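Local atomic coordinates of putative glucoamylase (Bacteroides caccae ATCC 43185, PDB entry 4QT9), a protein that is a putative glucoamylase of the alpha/alpha-toroid fold and probably hydrolyses glycosidic bonds in glucans. Residues P260-Q265 with G315-Y320; I339-A344 with D377-T382. All coordinates share one frame; numbering follows the deposited sequence.

Interaction 1 (P260-Q265 with G315-Y320); sequences PLFWAQ and GLTASY
Leu261 gives its backbone N-H to Leu316 and Phe262 gives its own to Thr317, so that a 3-10 turn (261-264) of this alpha/alpha toroid is fixed by its first residues to the segment leading into strand 318-321. The hydrogen bond from Leu261 N to Leu316 O is long, 3.3 Å, but almost straight (172°), and the donor lies in the plane of the carbonyl. Phe262 N reaches Thr317 OG1 at 3.2 Å along a more bent path (146°). Thr317 holds its hydroxyl anti to the backbone N (chi1 -159°), which carries OG1 to the beginning of the turn.

Packing accompanies these bonds. Pro260 sets its CB 3.8 Å from Thr317 OG1, and its CD lies over the indole of Trp263, offset toward the rim. The apolar Ala318 CB meets the Phe262 ring obliquely, 3.8 Å from CE1. Helix 284-301 packs against both segments, through Leu261 and Leu316, while an acetate ion lies about 4 Å from the Phe262 side chain. Trp263 CD1 sits over the centre of the Phe262 ring, whose edge meets Thr317 OG1 nearly in plane, CD1 of Phe262 being 3.3 Å from that oxygen.

Interaction 2 (I339-A344 with D377-T382); sequences ISPTAA and DAFSET
Ile339 and Phe379 pair their backbones in a single antiparallel bridge, a hydrogen-bonded pair: Ile339 N donates to Phe379 O and Phe379 N to Ile339 O, both at 3.0 Å. Beside it, Ala378 CA makes a CA-H...O contact with Ile339 O at 3.3 Å.

The Phe379 side chain leaves its CB with CG between the backbone N and the carbonyl carbon (chi1 67°), which lays the ring alongside Ile339, the two side chains running in the same direction. Beyond CG, CD2 lies 3.8 Å from Ile339 O. CE2 comes next, 3.9 Å from Ile339 CG2, with Pro341 CG a little farther off at the ring edge. At the tip, CZ is 3.8 Å from Ile339 CB, which stands over the face in a CH-pi contact, 27° off the ring normal. Leu362 of helix 352-364 touches both Phe379 and Pro341. An alanine in place of Phe379 would probably open a gap beside Ile339 CB and CG2 and deprive Pro341 CG of its aromatic neighbour.

Where the helix begins, one water accepts from Thr342 N (2.8 Å) and donates to Asp377 O, which also packs against Pro341 CD at 3.4 Å and takes a CA-H...O contact from Ser340 CA. The whole is an isolated beta-bridge that joins the approach to helix 341-345 to a loop of the toroid, with an aromatic ring packed beside it.

How the interactions relate
From the N terminus, the chain passes strand 247-251 and enters the turn at 260-265, then runs through helix 284-301 before 315-320 returns to close the loop of interaction 1. The hairpin of strands 318-321 and 324-327 follows. Segment 339-344 opens interaction 2, which closes at 377-382 after helix 352-364 and two short strands. The two loops are in series, neither nesting nor crossing, yet their contacts touch, with centres about 10 Å apart. Ser319 OG and Ser340 OG probably share a hydrogen bond, Tyr320 N probably donates to Asp377 OD2, and Gln265 NE2 bonds to Ala343 O. Together they tie the 260-265 turn and the hairpin to segment 339-344 and the loop before strand 389-391.

Interaction 1 (P260-Q265 with G315-Y320)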
loop_
_atom_site.group_PDB
_atom_site.type_symbol
_atom_site.label_atom_id
_atom_site.label_comp_id
_atom_site.label_asym_id
_atom_site.label_seq_id
_atom_site.Cartn_x
_atom_site.Cartn_y
_atom_site.Cartn_z
ATOM N N PRO A 260 -3.234 12.068 -4.308
ATOM C CA PRO A 260 -3.123 11.854 -2.848
ATOM C C PRO A 260 -1.774 11.189 -2.564
ATOM O O PRO A 260 -1.250 10.440 -3.416
ATOM C CB PRO A 260 -4.321 10.961 -2.523
ATOM C CG PRO A 260 -4.655 10.294 -3.785
ATOM C CD PRO A 260 -4.321 11.255 -4.884
ATOM N N LEU A 261 -1.185 11.500 -1.400
ATOM C CA LEU A 261 0.173 11.060 -1.095
ATOM C C LEU A 261 0.379 9.520 -1.113
ATOM O O LEU A 261 1.497 9.104 -1.417
ATOM C CB LEU A 261 0.685 11.685 0.219
ATOM C CG LEU A 261 2.217 11.865 0.332
ATOM C CD1 LEU A 261 2.870 12.168 -0.998
ATOM C CD2 LEU A 261 2.573 12.905 1.359
ATOM N N PHE A 262 -0.678 8.687 -0.932
ATOM C CA PHE A 262 -0.484 7.221 -0.957
ATOM C C PHE A 262 0.028 6.718 -2.330
ATOM O O PHE A 262 0.637 5.653 -2.394
ATOM C CB PHE A 262 -1.735 6.444 -0.515
ATOM C CG PHE A 262 -2.833 6.265 -1.535
ATOM C CD1 PHE A 262 -3.843 7.214 -1.670
ATOM C CD2 PHE A 262 -2.869 5.135 -2.353
ATOM C CE1 PHE A 262 -4.883 7.013 -2.586
ATOM C CE2 PHE A 262 -3.910 4.938 -3.256
ATOM C CZ PHE A 262 -4.898 5.877 -3.379
ATOM N N TRP A 263 -0.170 7.511 -3.406
ATOM C CA TRP A 263 0.297 7.169 -4.764
ATOM C C TRP A 263 1.827 7.113 -4.840
ATOM O O TRP A 263 2.357 6.479 -5.729
ATOM C CB TRP A 263 -0.209 8.183 -5.779
ATOM C CG TRP A 263 -1.660 8.082 -6.150
ATOM C CD1 TRP A 263 -2.661 7.492 -5.435
ATOM C CD2 TRP A 263 -2.285 8.720 -7.267
ATOM N NE1 TRP A 263 -3.867 7.704 -6.049
ATOM C CE2 TRP A 263 -3.661 8.419 -7.203
ATOM C CE3 TRP A 263 -1.805 9.484 -8.345
ATOM C CZ2 TRP A 263 -4.567 8.851 -8.182
ATOM C CZ3 TRP A 263 -2.708 9.947 -9.286
ATOM C CH2 TRP A 263 -4.075 9.647 -9.190
ATOM N N ALA A 264 2.526 7.778 -3.898
ATOM C CA ALA A 264 3.985 7.805 -3.785
ATOM C C ALA A 264 4.512 6.689 -2.865
ATOM O O ALA A 264 5.727 6.537 -2.726
ATOM C CB ALA A 264 4.417 9.169 -3.243
ATOM N N GLN A 265 3.601 5.896 -2.252
ATOM C CA GLN A 265 3.954 4.931 -1.218
ATOM C C GLN A 265 3.646 3.477 -1.501
ATOM O O GLN A 265 4.528 2.667 -1.244
ATOM C CB GLN A 265 3.263 5.316 0.119
ATOM C CG GLN A 265 3.675 6.752 0.558
ATOM C CD GLN A 265 2.717 7.492 1.465
ATOM O OE1 GLN A 265 1.574 7.075 1.711
ATOM N NE2 GLN A 265 3.189 8.610 2.012
ATOM N N GLY A 315 -0.176 16.491 5.551
ATOM C CA GLY A 315 -0.337 15.146 5.014
ATOM C C GLY A 315 -1.755 14.859 4.583
ATOM O O GLY A 315 -2.609 14.528 5.413
ATOM N N LEU A 316 -2.004 15.010 3.265
ATOM C CA LEU A 316 -3.314 14.790 2.657
ATOM C C LEU A 316 -3.320 13.556 1.766
ATOM O O LEU A 316 -2.586 13.478 0.771
ATOM C CB LEU A 316 -3.781 16.009 1.847
ATOM C CG LEU A 316 -3.898 17.322 2.601
ATOM C CD1 LEU A 316 -4.276 18.444 1.656
ATOM C CD2 LEU A 316 -4.870 17.227 3.715
ATOM N N THR A 317 -4.210 12.615 2.113
ATOM C CA THR A 317 -4.398 11.384 1.364
ATOM C C THR A 317 -5.802 10.850 1.576
ATOM O O THR A 317 -6.505 11.311 2.484
ATOM C CB THR A 317 -3.344 10.354 1.782
ATOM O OG1 THR A 317 -3.257 9.419 0.729
ATOM C CG2 THR A 317 -3.683 9.660 3.118
ATOM N N ALA A 318 -6.179 9.827 0.796
ATOM C CA ALA A 318 -7.460 9.131 0.925
ATOM C C ALA A 318 -7.574 8.486 2.334
ATOM O O ALA A 318 -6.615 7.883 2.810
ATOM C CB ALA A 318 -7.583 8.067 -0.158
ATOM N N SER A 319 -8.710 8.707 3.026
ATOM C CA SER A 319 -8.957 8.182 4.377
ATOM C C SER A 319 -10.363 8.517 4.821
ATOM O O SER A 319 -11.082 9.240 4.120
ATOM C CB SER A 319 -7.967 8.786 5.384
ATOM O OG SER A 319 -8.135 10.193 5.525
ATOM N N TYR A 320 -10.739 8.053 6.014
ATOM C CA TYR A 320 -11.984 8.503 6.626
ATOM C C TYR A 320 -12.005 9.998 6.625
ATOM O O TYR A 320 -10.942 10.638 6.724
ATOM C CB TYR A 320 -12.100 7.998 8.071
ATOM C CG TYR A 320 -12.503 6.544 8.191
ATOM C CD1 TYR A 320 -13.610 6.046 7.504
ATOM C CD2 TYR A 320 -11.840 5.685 9.072
ATOM C CE1 TYR A 320 -14.008 4.711 7.638
ATOM C CE2 TYR A 320 -12.255 4.358 9.246
ATOM C CZ TYR A 320 -13.346 3.882 8.533
ATOM O OH TYR A 320 -13.775 2.599 8.714
#

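Interaction 2 (I339-A344 with D377-T382)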
loop_
_atom_site.group_PDB
_atom_site.type_symbol
_atom_site.label_atom_id
_atom_site.label_comp_id
_atom_site.label_asym_id
_atom_site.label_seq_id
_atom_site.Cartn_x
_atom_site.Cartn_y
_atom_site.Cartn_z
ATOM N N ILE A 339 -6.361 15.743 8.292
ATOM C CA ILE A 339 -4.972 15.278 8.231
ATOM C C ILE A 339 -5.041 13.784 8.456
ATOM O O ILE A 339 -5.811 13.356 9.301
ATOM C CB ILE A 339 -4.036 16.008 9.268
ATOM C CG1 ILE A 339 -3.886 17.538 8.980
ATOM C CG2 ILE A 339 -2.657 15.322 9.419
ATOM C CD1 ILE A 339 -3.231 17.980 7.566
ATOM N N SER A 340 -4.296 12.999 7.668
ATOM C CA SER A 340 -4.198 11.555 7.787
ATOM C C SER A 340 -2.745 11.222 8.110
ATOM O O SER A 340 -1.892 11.455 7.259
ATOM C CB SER A 340 -4.662 10.865 6.507
ATOM O OG SER A 340 -5.900 11.402 6.069
ATOM N N PRO A 341 -2.437 10.751 9.357
ATOM C CA PRO A 341 -1.031 10.458 9.731
ATOM C C PRO A 341 -0.259 9.563 8.751
ATOM O O PRO A 341 0.938 9.768 8.578
ATOM C CB PRO A 341 -1.173 9.778 11.099
ATOM C CG PRO A 341 -2.418 10.364 11.676
ATOM C CD PRO A 341 -3.351 10.495 10.495
ATOM N N THR A 342 -0.939 8.648 8.040
ATOM C CA THR A 342 -0.265 7.786 7.066
ATOM C C THR A 342 0.439 8.578 5.965
ATOM O O THR A 342 1.492 8.145 5.500
ATOM C CB THR A 342 -1.227 6.752 6.470
ATOM O OG1 THR A 342 -0.466 5.690 5.899
ATOM C CG2 THR A 342 -2.220 7.347 5.438
ATOM N N ALA A 343 -0.101 9.743 5.579
ATOM C CA ALA A 343 0.471 10.532 4.489
ATOM C C ALA A 343 1.901 11.014 4.791
ATOM O O ALA A 343 2.829 10.647 4.070
ATOM C CB ALA A 343 -0.430 11.706 4.159
ATOM N N ALA A 344 2.089 11.792 5.835
ATOM C CA ALA A 344 3.419 12.317 6.153
ATOM C C ALA A 344 4.321 11.228 6.678
ATOM O O ALA A 344 5.501 11.196 6.313
ATOM C CB ALA A 344 3.329 13.448 7.167
ATOM N N ASP A 377 -6.766 6.888 11.988
ATOM C CA ASP A 377 -6.813 7.098 10.528
ATOM C C ASP A 377 -6.738 8.570 10.047
ATOM O O ASP A 377 -5.989 8.899 9.114
ATOM C CB ASP A 377 -8.094 6.501 9.966
ATOM C CG ASP A 377 -7.960 6.282 8.500
ATOM O OD1 ASP A 377 -6.955 5.672 8.094
ATOM O OD2 ASP A 377 -8.832 6.770 7.743
ATOM N N ALA A 378 -7.597 9.406 10.601
ATOM C CA ALA A 378 -7.680 10.782 10.180
ATOM C C ALA A 378 -8.240 11.600 11.304
ATOM O O ALA A 378 -8.740 11.016 12.258
ATOM C CB ALA A 378 -8.561 10.887 8.950
ATOM N N PHE A 379 -8.114 12.933 11.224
ATOM C CA PHE A 379 -8.654 13.837 12.246
ATOM C C PHE A 379 -8.783 15.237 11.673
ATOM O O PHE A 379 -8.045 15.616 10.765
ATOM C CB PHE A 379 -7.799 13.839 13.546
ATOM C CG PHE A 379 -6.415 14.435 13.392
ATOM C CD1 PHE A 379 -6.203 15.798 13.569
ATOM C CD2 PHE A 379 -5.331 13.636 13.043
ATOM C CE1 PHE A 379 -4.937 16.353 13.390
ATOM C CE2 PHE A 379 -4.062 14.190 12.886
ATOM C CZ PHE A 379 -3.875 15.544 13.056
ATOM N N SER A 380 -9.719 16.008 12.212
ATOM C CA SER A 380 -9.902 17.390 11.822
ATOM C C SER A 380 -9.837 18.278 13.072
ATOM O O SER A 380 -10.768 18.242 13.884
ATOM C CB SER A 380 -11.220 17.576 11.077
ATOM O OG SER A 380 -11.516 18.964 10.966
ATOM N N GLU A 381 -8.736 19.058 13.246
ATOM C CA GLU A 381 -8.629 19.992 14.394
ATOM C C GLU A 381 -9.734 21.083 14.328
ATOM O O GLU A 381 -10.220 21.535 15.369
ATOM C CB GLU A 381 -7.230 20.645 14.474
ATOM C CG GLU A 381 -6.128 19.667 14.864
ATOM C CD GLU A 381 -4.774 20.279 15.172
ATOM O OE1 GLU A 381 -4.684 21.072 16.133
ATOM O OE2 GLU A 381 -3.786 19.909 14.498
ATOM N N THR A 382 -10.133 21.480 13.098
ATOM C CA THR A 382 -11.174 22.487 12.837
ATOM C C THR A 382 -12.547 22.004 13.324
ATOM O O THR A 382 -13.239 22.760 13.997
ATOM C CB THR A 382 -11.224 22.820 11.329
ATOM O OG1 THR A 382 -9.954 23.321 10.910
ATOM C CG2 THR A 382 -12.299 23.822 10.985
HETATM O O HOH W 1 -3.486 7.620 8.569
#